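Side-chain contacts in Sodium/calcium exchanger membrane region domain-containing protein (Archaeoglobus fulgidus, PDB 4KPP), which probably carries calcium ions across the membrane in exchange for protons, as a member of the sodium/calcium exchanger family: residues R109-I114 and N276-S281; F143-A148 and N284-L289; T149-T154 and S162-L167; A321-F326 and L346-Q351. One frame throughout, in Å; residues are numbered along the deposited sequence.

Contact 1: R109-I114 and N276-S281; sequences RLLIGI and NALISS
L111 reaches out from helix 96-127 and lays its branched end against the backbone of helix 271-285 between L278 and S281. The close part of the contact belongs to one methyl group: L111 CD1 stands 3.9 Å from L278 O and 4.0 Å from the carbonyl carbon C of S281. The same methyl passes 4.0 Å from S281 OG, which chi1 of 177° holds anti to the S281 backbone N. That hydroxyl bonds to Q285 and E258, so its approach to the leucine methyl is plain van der Waals packing. The other branch is looser, with L111 CD2 and L278 CD2 4.3 Å apart. The backbones stay well separated, the CA atoms of L111 and L278 being 7.7 Å apart. On the far side of the second helix, I279 and S280 point away from segment 109-114, and S280 OG bonds to Y176. Helix 242-267 fills in beside the pair, with E255 on L111 and E258 on L278. A wider pi-type turn at 111-114 begins at the touching leucine. The arrangement is helix-helix packing in the core of the bundle, joining the two sodium/calcium exchanger family regions, as expected of a transporter of this family.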
loop_
_atom_site.group_PDB
_atom_site.type_symbol
_atom_site.label_atom_id
_atom_site.label_comp_id
_atom_site.label_asym_id
_atom_site.label_seq_id
_atom_site.Cartn_x
_atom_site.Cartn_y
_atom_site.Cartn_z
ATOM N N ARG A 109 -6.391 5.827 -0.673
ATOM C CA ARG A 109 -7.517 6.069 -1.568
ATOM C C ARG A 109 -7.210 5.684 -3.013
ATOM O O ARG A 109 -8.084 5.196 -3.733
ATOM C CB ARG A 109 -7.996 7.522 -1.468
ATOM C CG ARG A 109 -8.490 7.899 -0.075
ATOM C CD ARG A 109 -9.672 8.861 -0.126
ATOM N NE ARG A 109 -9.333 10.122 -0.779
ATOM C CZ ARG A 109 -8.790 11.163 -0.159
ATOM N NH1 ARG A 109 -8.515 11.097 1.135
ATOM N NH2 ARG A 109 -8.517 12.270 -0.835
ATOM N N LEU A 110 -5.963 5.889 -3.423
ATOM C CA LEU A 110 -5.525 5.507 -4.760
ATOM C C LEU A 110 -5.558 3.994 -4.912
ATOM O O LEU A 110 -5.893 3.471 -5.973
ATOM C CB LEU A 110 -4.106 6.012 -5.019
ATOM C CG LEU A 110 -3.530 5.776 -6.415
ATOM C CD1 LEU A 110 -3.849 6.948 -7.335
ATOM C CD2 LEU A 110 -2.030 5.518 -6.345
ATOM N N LEU A 111 -5.207 3.298 -3.836
ATOM C CA LEU A 111 -5.144 1.844 -3.842
ATOM C C LEU A 111 -6.521 1.247 -4.117
ATOM O O LEU A 111 -6.662 0.313 -4.901
ATOM C CB LEU A 111 -4.637 1.349 -2.491
ATOM C CG LEU A 111 -3.768 0.097 -2.404
ATOM C CD1 LEU A 111 -4.038 -0.594 -1.076
ATOM C CD2 LEU A 111 -3.959 -0.864 -3.577
ATOM N N ILE A 112 -7.537 1.789 -3.460
ATOM C CA ILE A 112 -8.894 1.297 -3.640
ATOM C C ILE A 112 -9.540 1.904 -4.876
ATOM O O ILE A 112 -10.068 1.184 -5.722
ATOM C CB ILE A 112 -9.764 1.577 -2.398
ATOM C CG1 ILE A 112 -9.202 0.822 -1.192
ATOM C CG2 ILE A 112 -11.219 1.187 -2.659
ATOM C CD1 ILE A 112 -9.954 1.071 0.084
ATOM N N GLY A 113 -9.484 3.229 -4.980
ATOM C CA GLY A 113 -10.118 3.940 -6.075
ATOM C C GLY A 113 -9.579 3.571 -7.443
ATOM O O GLY A 113 -10.338 3.441 -8.402
ATOM N N ILE A 114 -8.265 3.400 -7.533
ATOM C CA ILE A 114 -7.624 3.039 -8.791
ATOM C C ILE A 114 -7.254 1.559 -8.837
ATOM O O ILE A 114 -7.723 0.827 -9.702
ATOM C CB ILE A 114 -6.368 3.900 -9.052
ATOM C CG1 ILE A 114 -6.758 5.370 -9.223
ATOM C CG2 ILE A 114 -5.607 3.396 -10.274
ATOM C CD1 ILE A 114 -7.686 5.631 -10.397
ATOM N N ASN A 276 -6.200 -10.860 -3.127
ATOM C CA ASN A 276 -5.774 -11.096 -1.749
ATOM C C ASN A 276 -4.661 -10.140 -1.342
ATOM O O ASN A 276 -4.639 -9.644 -0.217
ATOM C CB ASN A 276 -5.293 -12.537 -1.560
ATOM C CG ASN A 276 -6.433 -13.526 -1.451
ATOM O OD1 ASN A 276 -7.537 -13.176 -1.039
ATOM N ND2 ASN A 276 -6.169 -14.776 -1.819
ATOM N N ALA A 277 -3.745 -9.889 -2.271
ATOM C CA ALA A 277 -2.592 -9.040 -2.014
ATOM C C ALA A 277 -2.996 -7.575 -1.930
ATOM O O ALA A 277 -2.536 -6.847 -1.047
ATOM C CB ALA A 277 -1.531 -9.245 -3.096
ATOM N N LEU A 278 -3.852 -7.145 -2.852
ATOM C CA LEU A 278 -4.323 -5.764 -2.873
ATOM C C LEU A 278 -5.154 -5.432 -1.638
ATOM O O LEU A 278 -5.096 -4.316 -1.119
ATOM C CB LEU A 278 -5.143 -5.492 -4.134
ATOM C CG LEU A 278 -4.408 -5.527 -5.473
ATOM C CD1 LEU A 278 -5.336 -5.057 -6.574
ATOM C CD2 LEU A 278 -3.147 -4.678 -5.430
ATOM N N ILE A 279 -5.932 -6.402 -1.177
ATOM C CA ILE A 279 -6.763 -6.210 0.005
ATOM C C ILE A 279 -5.906 -6.198 1.269
ATOM O O ILE A 279 -6.101 -5.361 2.151
ATOM C CB ILE A 279 -7.866 -7.285 0.093
ATOM C CG1 ILE A 279 -8.875 -7.093 -1.046
ATOM C CG2 ILE A 279 -8.552 -7.250 1.458
ATOM C CD1 ILE A 279 -9.834 -8.252 -1.237
ATOM N N SER A 280 -4.943 -7.114 1.338
ATOM C CA SER A 280 -4.005 -7.169 2.457
ATOM C C SER A 280 -3.084 -5.951 2.482
ATOM O O SER A 280 -2.698 -5.480 3.549
ATOM C CB SER A 280 -3.173 -8.456 2.408
ATOM O OG SER A 280 -2.228 -8.486 3.464
ATOM N N SER A 281 -2.729 -5.449 1.305
ATOM C CA SER A 281 -1.909 -4.246 1.205
ATOM C C SER A 281 -2.676 -3.044 1.739
ATOM O O SER A 281 -2.093 -2.146 2.355
ATOM C CB SER A 281 -1.484 -3.994 -0.240
ATOM O OG SER A 281 -0.753 -2.787 -0.351
#

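Contact 2: F143-A148 and N284-L289; sequences FFLFLA and NQWTLL
A148 on helix 138-152 comes within 6.5 Å, CA to CA, of T287, at the point where the chain breaks helical geometry between helices 271-285 and 288-299. N284 O spans this break by accepting from both T287 N and L289 N. The A148 methyl is the centre of the packing. Its CB lies 3.7 Å from T287 CG2 and equally near W286 O, while W286 CD1 lies 3.9 Å from the same CB. T287 has CG2 anti to its carbonyl carbon (OG1 chi1 53°), which presents the methyl to A148 and lets OG1 bond to V283 O in the preceding turn. W286 swings its indole alongside the other helix, and L145 O meets the edge of the ring near its plane, 4.4 Å from W286 CD1. The L145 side chain adds only a grazing touch, L145 CD1 to W286 CD1 at 4.5 Å. The indole is fixed from beyond these residues: its NE1 bonds to T149, K282 makes a cation-pi contact with the ring, and helix 311-331 packs on it through T320 and S324. An alanine packed against the break between helices 271-285 and 288-299 is consistent with the cation/calcium exchanger fold, whose core helices are interrupted.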
loop_
_atom_site.group_PDB
_atom_site.type_symbol
_atom_site.label_atom_id
_atom_site.label_comp_id
_atom_site.label_asym_id
_atom_site.label_seq_id
_atom_site.Cartn_x
_atom_site.Cartn_y
_atom_site.Cartn_z
ATOM N N PHE A 143 -12.360 -8.134 8.748
ATOM C CA PHE A 143 -12.510 -7.860 10.172
ATOM C C PHE A 143 -11.578 -6.746 10.638
ATOM O O PHE A 143 -12.003 -5.808 11.315
ATOM C CB PHE A 143 -12.245 -9.134 10.974
ATOM C CG PHE A 143 -12.299 -8.943 12.462
ATOM C CD1 PHE A 143 -13.510 -8.977 13.133
ATOM C CD2 PHE A 143 -11.138 -8.746 13.192
ATOM C CE1 PHE A 143 -13.563 -8.805 14.506
ATOM C CE2 PHE A 143 -11.182 -8.575 14.558
ATOM C CZ PHE A 143 -12.396 -8.603 15.220
ATOM N N PHE A 144 -10.304 -6.854 10.275
ATOM C CA PHE A 144 -9.317 -5.870 10.701
ATOM C C PHE A 144 -9.476 -4.541 9.985
ATOM O O PHE A 144 -9.163 -3.491 10.539
ATOM C CB PHE A 144 -7.899 -6.413 10.543
ATOM C CG PHE A 144 -7.477 -7.296 11.673
ATOM C CD1 PHE A 144 -7.045 -6.744 12.869
ATOM C CD2 PHE A 144 -7.531 -8.675 11.555
ATOM C CE1 PHE A 144 -6.666 -7.550 13.921
ATOM C CE2 PHE A 144 -7.152 -9.484 12.604
ATOM C CZ PHE A 144 -6.720 -8.921 13.787
ATOM N N LEU A 145 -9.974 -4.595 8.755
ATOM C CA LEU A 145 -10.273 -3.388 7.999
ATOM C C LEU A 145 -11.398 -2.625 8.684
ATOM O O LEU A 145 -11.373 -1.400 8.768
ATOM C CB LEU A 145 -10.676 -3.750 6.571
ATOM C CG LEU A 145 -9.833 -3.175 5.434
ATOM C CD1 LEU A 145 -8.395 -2.963 5.876
ATOM C CD2 LEU A 145 -9.892 -4.109 4.233
ATOM N N PHE A 146 -12.380 -3.364 9.187
ATOM C CA PHE A 146 -13.513 -2.762 9.873
ATOM C C PHE A 146 -13.085 -2.106 11.185
ATOM O O PHE A 146 -13.508 -0.997 11.492
ATOM C CB PHE A 146 -14.596 -3.809 10.120
ATOM C CG PHE A 146 -15.918 -3.230 10.536
ATOM C CD1 PHE A 146 -16.575 -2.318 9.726
ATOM C CD2 PHE A 146 -16.516 -3.617 11.727
ATOM C CE1 PHE A 146 -17.795 -1.788 10.100
ATOM C CE2 PHE A 146 -17.740 -3.091 12.108
ATOM C CZ PHE A 146 -18.380 -2.175 11.293
ATOM N N LEU A 147 -12.237 -2.787 11.950
ATOM C CA LEU A 147 -11.764 -2.253 13.226
ATOM C C LEU A 147 -10.865 -1.032 13.050
ATOM O O LEU A 147 -10.955 -0.069 13.816
ATOM C CB LEU A 147 -11.022 -3.325 14.028
ATOM C CG LEU A 147 -11.850 -4.480 14.590
ATOM C CD1 LEU A 147 -11.048 -5.233 15.641
ATOM C CD2 LEU A 147 -13.176 -3.987 15.159
ATOM N N ALA A 148 -9.991 -1.084 12.050
ATOM C CA ALA A 148 -9.094 0.025 11.755
ATOM C C ALA A 148 -9.885 1.250 11.311
ATOM O O ALA A 148 -9.567 2.378 11.689
ATOM C CB ALA A 148 -8.088 -0.375 10.684
ATOM N N ASN A 284 -2.319 -3.197 5.706
ATOM C CA ASN A 284 -1.115 -2.623 6.316
ATOM C C ASN A 284 -1.015 -1.107 6.139
ATOM O O ASN A 284 -0.576 -0.397 7.047
ATOM C CB ASN A 284 0.179 -3.335 5.875
ATOM C CG ASN A 284 0.625 -2.959 4.473
ATOM O OD1 ASN A 284 1.115 -1.854 4.238
ATOM N ND2 ASN A 284 0.492 -3.894 3.540
ATOM N N GLN A 285 -1.440 -0.613 4.981
ATOM C CA GLN A 285 -1.385 0.821 4.721
ATOM C C GLN A 285 -2.423 1.585 5.541
ATOM O O GLN A 285 -2.301 2.793 5.750
ATOM C CB GLN A 285 -1.525 1.114 3.224
ATOM C CG GLN A 285 -0.321 0.640 2.417
ATOM C CD GLN A 285 -0.425 0.956 0.941
ATOM O OE1 GLN A 285 -0.269 2.103 0.529
ATOM N NE2 GLN A 285 -0.683 -0.067 0.133
ATOM N N TRP A 286 -3.431 0.866 6.021
ATOM C CA TRP A 286 -4.501 1.476 6.798
ATOM C C TRP A 286 -4.342 1.131 8.277
ATOM O O TRP A 286 -5.222 1.407 9.089
ATOM C CB TRP A 286 -5.860 1.019 6.255
ATOM C CG TRP A 286 -7.054 1.801 6.724
ATOM C CD1 TRP A 286 -8.231 1.288 7.187
ATOM C CD2 TRP A 286 -7.199 3.230 6.762
ATOM N NE1 TRP A 286 -9.096 2.302 7.514
ATOM C CE2 TRP A 286 -8.488 3.504 7.265
ATOM C CE3 TRP A 286 -6.366 4.302 6.425
ATOM C CZ2 TRP A 286 -8.961 4.802 7.437
ATOM C CZ3 TRP A 286 -6.840 5.591 6.599
ATOM C CH2 TRP A 286 -8.125 5.830 7.099
ATOM N N THR A 287 -3.203 0.530 8.616
ATOM C CA THR A 287 -2.868 0.203 10.002
ATOM C C THR A 287 -1.415 0.554 10.328
ATOM O O THR A 287 -1.144 1.574 10.960
ATOM C CB THR A 287 -3.116 -1.293 10.333
ATOM O OG1 THR A 287 -2.432 -2.125 9.385
ATOM C CG2 THR A 287 -4.609 -1.615 10.309
ATOM N N LEU A 288 -0.492 -0.298 9.886
ATOM C CA LEU A 288 0.936 -0.115 10.148
ATOM C C LEU A 288 1.467 1.233 9.655
ATOM O O LEU A 288 2.285 1.867 10.323
ATOM C CB LEU A 288 1.749 -1.256 9.527
ATOM C CG LEU A 288 3.259 -1.219 9.786
ATOM C CD1 LEU A 288 3.577 -1.487 11.255
ATOM C CD2 LEU A 288 3.996 -2.198 8.884
ATOM N N LEU A 289 0.997 1.663 8.486
ATOM C CA LEU A 289 1.450 2.912 7.887
ATOM C C LEU A 289 1.108 4.109 8.770
ATOM O O LEU A 289 1.942 4.988 8.985
ATOM C CB LEU A 289 0.824 3.102 6.506
ATOM C CG LEU A 289 1.705 3.679 5.391
ATOM C CD1 LEU A 289 0.862 4.432 4.367
ATOM C CD2 LEU A 289 2.827 4.564 5.924
#

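Contact 3: T149-T154 and S162-L167; sequences TLYAFT and SPFDAL. With OLB ((2S)-2,3-dihydroxypropyl (9Z)-octadec-9-enoate), chain E.
Y151 and D165 join the two arms of a helical hairpin, helices 138-152 and 163-182, whose second arm starts with a capping box. Among the hydrogen bonds, Y151 OH donates to D165 OD1 (2.6 Å), which accepts through its anti lone pair. OD1 lies at the tyrosine's edge near the ring plane, with ring and carboxylate planes 80° apart. Y151 has CG anti to its backbone N (chi1 -165°), which carries the hydroxyl to the neighbouring helix. In the box, D165 N bonds to S162 OG at 3.1 Å, and S162 N returns to D165 OD2 at 2.9 Å, from 40° out of the carboxylate plane. K158 forms a salt bridge to D165 OD2, which probably offsets the carboxylate charge. A phenylalanine in place of Y151 would probably leave D165 OD1 without its partner from the other arm. Van der Waals contacts complete the site: F164 CD2 lies 3.7 Å from Y151 OH, and a bound monoolein follows the same surface, its C8 3.6 Å from L150 CB, its C3 3.7 Å from Y151 CD1 and its C16 at the edge of the F164 ring. On one face of the tyrosine ring, T154 OG1 sits 4.1 Å above the centre.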
loop_
_atom_site.group_PDB
_atom_site.type_symbol
_atom_site.label_atom_id
_atom_site.label_comp_id
_atom_site.label_asym_id
_atom_site.label_seq_id
_atom_site.Cartn_x
_atom_site.Cartn_y
_atom_site.Cartn_z
ATOM N N THR A 149 -10.919 1.016 10.509
ATOM C CA THR A 149 -11.742 2.099 9.986
ATOM C C THR A 149 -12.565 2.765 11.086
ATOM O O THR A 149 -12.640 3.990 11.155
ATOM C CB THR A 149 -12.665 1.604 8.864
ATOM O OG1 THR A 149 -11.867 1.113 7.781
ATOM C CG2 THR A 149 -13.549 2.727 8.361
ATOM N N LEU A 150 -13.171 1.953 11.947
ATOM C CA LEU A 150 -13.925 2.469 13.083
ATOM C C LEU A 150 -13.028 3.288 13.999
ATOM O O LEU A 150 -13.445 4.314 14.537
ATOM C CB LEU A 150 -14.572 1.331 13.874
ATOM C CG LEU A 150 -15.697 0.570 13.170
ATOM C CD1 LEU A 150 -16.330 -0.436 14.116
ATOM C CD2 LEU A 150 -16.737 1.538 12.624
ATOM N N TYR A 151 -11.789 2.839 14.166
ATOM C CA TYR A 151 -10.846 3.573 14.994
ATOM C C TYR A 151 -10.382 4.854 14.308
ATOM O O TYR A 151 -10.169 5.871 14.963
ATOM C CB TYR A 151 -9.641 2.709 15.368
ATOM C CG TYR A 151 -8.832 3.304 16.494
ATOM C CD1 TYR A 151 -9.155 3.037 17.818
ATOM C CD2 TYR A 151 -7.759 4.149 16.236
ATOM C CE1 TYR A 151 -8.423 3.589 18.858
ATOM C CE2 TYR A 151 -7.024 4.704 17.266
ATOM C CZ TYR A 151 -7.359 4.421 18.574
ATOM O OH TYR A 151 -6.626 4.969 19.601
ATOM N N ALA A 152 -10.230 4.798 12.988
ATOM C CA ALA A 152 -9.762 5.949 12.220
ATOM C C ALA A 152 -10.785 7.084 12.207
ATOM O O ALA A 152 -10.427 8.243 12.003
ATOM C CB ALA A 152 -9.396 5.536 10.804
ATOM N N PHE A 153 -12.054 6.751 12.426
ATOM C CA PHE A 153 -13.099 7.770 12.522
ATOM C C PHE A 153 -12.956 8.636 13.773
ATOM O O PHE A 153 -13.594 9.676 13.885
ATOM C CB PHE A 153 -14.493 7.136 12.502
ATOM C CG PHE A 153 -15.023 6.876 11.123
ATOM C CD1 PHE A 153 -15.193 7.919 10.228
ATOM C CD2 PHE A 153 -15.371 5.591 10.725
ATOM C CE1 PHE A 153 -15.686 7.687 8.956
ATOM C CE2 PHE A 153 -15.863 5.357 9.458
ATOM C CZ PHE A 153 -16.020 6.406 8.574
ATOM N N THR A 154 -12.121 8.202 14.713
ATOM C CA THR A 154 -11.922 8.944 15.953
ATOM C C THR A 154 -10.792 9.958 15.814
ATOM O O THR A 154 -10.530 10.738 16.725
ATOM C CB THR A 154 -11.619 8.010 17.140
ATOM O OG1 THR A 154 -10.345 7.381 16.949
ATOM C CG2 THR A 154 -12.700 6.942 17.271
ATOM N N SER A 162 -2.294 10.424 18.118
ATOM C CA SER A 162 -1.426 10.317 19.290
ATOM C C SER A 162 -0.493 9.105 19.233
ATOM O O SER A 162 -0.706 8.189 18.436
ATOM C CB SER A 162 -2.283 10.251 20.558
ATOM O OG SER A 162 -2.990 9.025 20.616
ATOM N N PRO A 163 0.559 9.105 20.073
ATOM C CA PRO A 163 1.416 7.926 20.238
ATOM C C PRO A 163 0.617 6.673 20.595
ATOM O O PRO A 163 1.014 5.565 20.229
ATOM C CB PRO A 163 2.317 8.320 21.410
ATOM C CG PRO A 163 2.442 9.797 21.290
ATOM C CD PRO A 163 1.119 10.286 20.758
ATOM N N PHE A 164 -0.494 6.853 21.304
ATOM C CA PHE A 164 -1.363 5.738 21.659
ATOM C C PHE A 164 -2.130 5.231 20.442
ATOM O O PHE A 164 -2.321 4.025 20.284
ATOM C CB PHE A 164 -2.343 6.132 22.769
ATOM C CG PHE A 164 -3.269 5.019 23.177
ATOM C CD1 PHE A 164 -2.847 4.038 24.060
ATOM C CD2 PHE A 164 -4.555 4.947 22.665
ATOM C CE1 PHE A 164 -3.691 3.008 24.430
ATOM C CE2 PHE A 164 -5.405 3.920 23.032
ATOM C CZ PHE A 164 -4.975 2.949 23.916
ATOM N N ASP A 165 -2.575 6.155 19.595
ATOM C CA ASP A 165 -3.227 5.796 18.339
ATOM C C ASP A 165 -2.310 4.909 17.514
ATOM O O ASP A 165 -2.732 3.878 16.993
ATOM C CB ASP A 165 -3.575 7.043 17.525
ATOM C CG ASP A 165 -4.722 7.827 18.120
ATOM O OD1 ASP A 165 -5.558 7.224 18.827
ATOM O OD2 ASP A 165 -4.792 9.048 17.872
ATOM N N ALA A 166 -1.053 5.323 17.403
ATOM C CA ALA A 166 -0.057 4.571 16.657
ATOM C C ALA A 166 0.109 3.182 17.260
ATOM O O ALA A 166 0.229 2.195 16.537
ATOM C CB ALA A 166 1.268 5.313 16.644
ATOM N N LEU A 167 0.099 3.118 18.589
ATOM C CA LEU A 167 0.198 1.853 19.309
ATOM C C LEU A 167 -0.961 0.930 18.938
ATOM O O LEU A 167 -0.771 -0.271 18.745
ATOM C CB LEU A 167 0.208 2.102 20.820
ATOM C CG LEU A 167 1.152 1.261 21.686
ATOM C CD1 LEU A 167 1.018 1.653 23.151
ATOM C CD2 LEU A 167 0.904 -0.230 21.508
HETATM C C1 OLB E . -10.820 5.015 21.836
HETATM C C2 OLB E . -12.106 4.865 21.096
HETATM C C3 OLB E . -11.999 3.718 20.147
HETATM C C4 OLB E . -13.347 3.115 19.932
HETATM C C5 OLB E . -13.758 3.295 18.510
HETATM O O19 OLB E . -10.425 4.113 22.559
HETATM O O20 OLB E . -10.078 6.165 21.723
HETATM C C21 OLB E . -8.929 6.296 22.470
HETATM C C22 OLB E . -8.068 7.342 21.851
HETATM O O23 OLB E . -8.835 8.100 20.994
HETATM C C24 OLB E . -7.494 8.207 22.921
HETATM C C6 OLB E . -13.125 2.240 17.670
HETATM C C7 OLB E . -13.649 0.900 18.062
HETATM C C8 OLB E . -13.345 -0.087 16.986
HETATM C C9 OLB E . -11.869 -0.263 16.872
HETATM C C10 OLB E . -11.178 -1.251 17.749
HETATM C C11 OLB E . -9.809 -0.962 18.267
HETATM C C12 OLB E . -9.490 -1.944 19.344
HETATM C C13 OLB E . -8.435 -1.395 20.244
HETATM C C14 OLB E . -8.985 -0.277 21.061
HETATM C C15 OLB E . -7.903 0.234 21.953
HETATM C C16 OLB E . -8.352 1.463 22.670
HETATM C C17 OLB E . -9.492 1.135 23.574
HETATM C C18 OLB E . -9.232 1.659 24.947
#

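Contact 4: A321-F326 and L346-Q351; sequences AAQSLF and LLFIVQ
Q323 and F348 meet where helix 311-331 passes helix 338-353, with Q323 NE2 4.2 Å from F348 CD1 in an oblique approach to the ring. One turn on, F326 CE2 and L347 CD1 touch at 4.3 Å, the methyl again coming obliquely to the phenyl group. In Q323, CG anti to the backbone N (chi1 -175°), with the chain extended further at chi2, carries the amide toward helix 338-353. Beyond these pairs, R109 O accepts from Q323 NE2 and helps hold the amide, W248 meets the F348 ring with planes nearly perpendicular, and Y367 packs on both Q323 and L347. F326 also leads toward the calcium site formed by I330, D333, K335 and E340 where the two helices are joined: its side chain is about 4 Å from that of I330 and about 6 Å from that of E340, nearest atoms. These two segments therefore meet by light van der Waals packing, and the amide nitrogen of Q323, bonded to R109 O, is satisfied elsewhere than at the phenylalanine it touches.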
loop_
_atom_site.group_PDB
_atom_site.type_symbol
_atom_site.label_atom_id
_atom_site.label_comp_id
_atom_site.label_asym_id
_atom_site.label_seq_id
_atom_site.Cartn_x
_atom_site.Cartn_y
_atom_site.Cartn_z
ATOM N N ALA A 321 -11.412 7.232 5.564
ATOM C CA ALA A 321 -12.127 6.299 6.424
ATOM C C ALA A 321 -13.485 5.961 5.816
ATOM O O ALA A 321 -13.931 4.814 5.866
ATOM C CB ALA A 321 -12.299 6.887 7.807
ATOM N N ALA A 322 -14.130 6.970 5.238
ATOM C CA ALA A 322 -15.425 6.796 4.594
ATOM C C ALA A 322 -15.321 5.854 3.401
ATOM O O ALA A 322 -16.138 4.945 3.249
ATOM C CB ALA A 322 -15.996 8.142 4.167
ATOM N N GLN A 323 -14.313 6.074 2.561
ATOM C CA GLN A 323 -14.063 5.199 1.423
ATOM C C GLN A 323 -13.771 3.776 1.886
ATOM O O GLN A 323 -14.146 2.808 1.223
ATOM C CB GLN A 323 -12.885 5.708 0.591
ATOM C CG GLN A 323 -12.644 4.898 -0.678
ATOM C CD GLN A 323 -11.239 5.063 -1.221
ATOM O OE1 GLN A 323 -10.277 5.164 -0.461
ATOM N NE2 GLN A 323 -11.112 5.094 -2.542
ATOM N N SER A 324 -13.099 3.660 3.027
ATOM C CA SER A 324 -12.702 2.360 3.558
ATOM C C SER A 324 -13.890 1.596 4.131
ATOM O O SER A 324 -13.931 0.368 4.074
ATOM C CB SER A 324 -11.607 2.522 4.615
ATOM O OG SER A 324 -10.488 3.203 4.074
ATOM N N LEU A 325 -14.851 2.329 4.684
ATOM C CA LEU A 325 -16.090 1.734 5.162
ATOM C C LEU A 325 -16.833 1.126 3.979
ATOM O O LEU A 325 -17.297 -0.015 4.033
ATOM C CB LEU A 325 -16.969 2.798 5.817
ATOM C CG LEU A 325 -17.725 2.417 7.091
ATOM C CD1 LEU A 325 -19.009 3.238 7.219
ATOM C CD2 LEU A 325 -18.014 0.922 7.151
ATOM N N PHE A 326 -16.938 1.905 2.910
ATOM C CA PHE A 326 -17.592 1.463 1.690
ATOM C C PHE A 326 -16.865 0.270 1.071
ATOM O O PHE A 326 -17.495 -0.627 0.507
ATOM C CB PHE A 326 -17.675 2.624 0.698
ATOM C CG PHE A 326 -18.434 2.300 -0.552
ATOM C CD1 PHE A 326 -19.758 1.897 -0.487
ATOM C CD2 PHE A 326 -17.826 2.406 -1.794
ATOM C CE1 PHE A 326 -20.465 1.600 -1.644
ATOM C CE2 PHE A 326 -18.523 2.114 -2.949
ATOM C CZ PHE A 326 -19.844 1.709 -2.876
ATOM N N LEU A 346 -15.471 5.808 -9.948
ATOM C CA LEU A 346 -16.140 7.095 -10.131
ATOM C C LEU A 346 -16.100 7.980 -8.886
ATOM O O LEU A 346 -15.720 9.148 -8.964
ATOM C CB LEU A 346 -17.589 6.892 -10.586
ATOM C CG LEU A 346 -17.773 6.224 -11.953
ATOM C CD1 LEU A 346 -19.251 6.098 -12.296
ATOM C CD2 LEU A 346 -17.025 6.993 -13.032
ATOM N N LEU A 347 -16.488 7.424 -7.744
ATOM C CA LEU A 347 -16.513 8.184 -6.497
ATOM C C LEU A 347 -15.134 8.725 -6.121
ATOM O O LEU A 347 -15.022 9.753 -5.450
ATOM C CB LEU A 347 -17.089 7.337 -5.362
ATOM C CG LEU A 347 -18.597 7.088 -5.431
ATOM C CD1 LEU A 347 -19.044 6.124 -4.343
ATOM C CD2 LEU A 347 -19.355 8.402 -5.327
ATOM N N PHE A 348 -14.089 8.031 -6.563
ATOM C CA PHE A 348 -12.719 8.475 -6.336
ATOM C C PHE A 348 -12.354 9.650 -7.239
ATOM O O PHE A 348 -11.995 10.723 -6.755
ATOM C CB PHE A 348 -11.731 7.324 -6.553
ATOM C CG PHE A 348 -10.290 7.750 -6.514
ATOM C CD1 PHE A 348 -9.642 7.940 -5.302
ATOM C CD2 PHE A 348 -9.583 7.967 -7.691
ATOM C CE1 PHE A 348 -8.319 8.339 -5.265
ATOM C CE2 PHE A 348 -8.257 8.363 -7.659
ATOM C CZ PHE A 348 -7.624 8.551 -6.445
ATOM N N ILE A 349 -12.446 9.442 -8.550
ATOM C CA ILE A 349 -12.016 10.452 -9.517
ATOM C C ILE A 349 -12.863 11.723 -9.490
ATOM O O ILE A 349 -12.375 12.801 -9.821
ATOM C CB ILE A 349 -11.951 9.889 -10.960
ATOM C CG1 ILE A 349 -13.274 9.223 -11.350
ATOM C CG2 ILE A 349 -10.786 8.916 -11.099
ATOM C CD1 ILE A 349 -14.211 10.114 -12.144
ATOM N N VAL A 350 -14.126 11.594 -9.100
ATOM C CA VAL A 350 -14.999 12.757 -8.976
ATOM C C VAL A 350 -14.450 13.727 -7.933
ATOM O O VAL A 350 -14.422 14.939 -8.153
ATOM C CB VAL A 350 -16.451 12.353 -8.625
ATOM C CG1 VAL A 350 -17.204 13.522 -8.015
ATOM C CG2 VAL A 350 -17.173 11.837 -9.862
ATOM N N GLN A 351 -13.990 13.181 -6.809
ATOM C CA GLN A 351 -13.425 13.987 -5.733
ATOM C C GLN A 351 -12.127 14.637 -6.183
ATOM O O GLN A 351 -11.791 15.748 -5.767
ATOM C CB GLN A 351 -13.178 13.126 -4.490
ATOM C CG GLN A 351 -12.790 13.916 -3.241
ATOM C CD GLN A 351 -11.287 14.004 -3.034
ATOM O OE1 GLN A 351 -10.566 13.014 -3.172
ATOM N NE2 GLN A 351 -10.809 15.197 -2.700
#

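From the N terminus, contact 1 opens at 109-114, then contact 2 at 143-148 and contact 3 at 149-154. Contact 3 shuts first, after seven residues, as a local hairpin nested inside both longer loops. Contacts 1 and 2 close in turn on 276-281 and 284-289; their segments alternate, so the two loops cross, and each links one exchanger family region to the other. Contact 4 follows in series and pairs two helices within the second region. A probable hydrogen bond from R109 to Q351 ties contact 1 to contact 4, and A321 packs on W286, carrying contact 4 to contact 2.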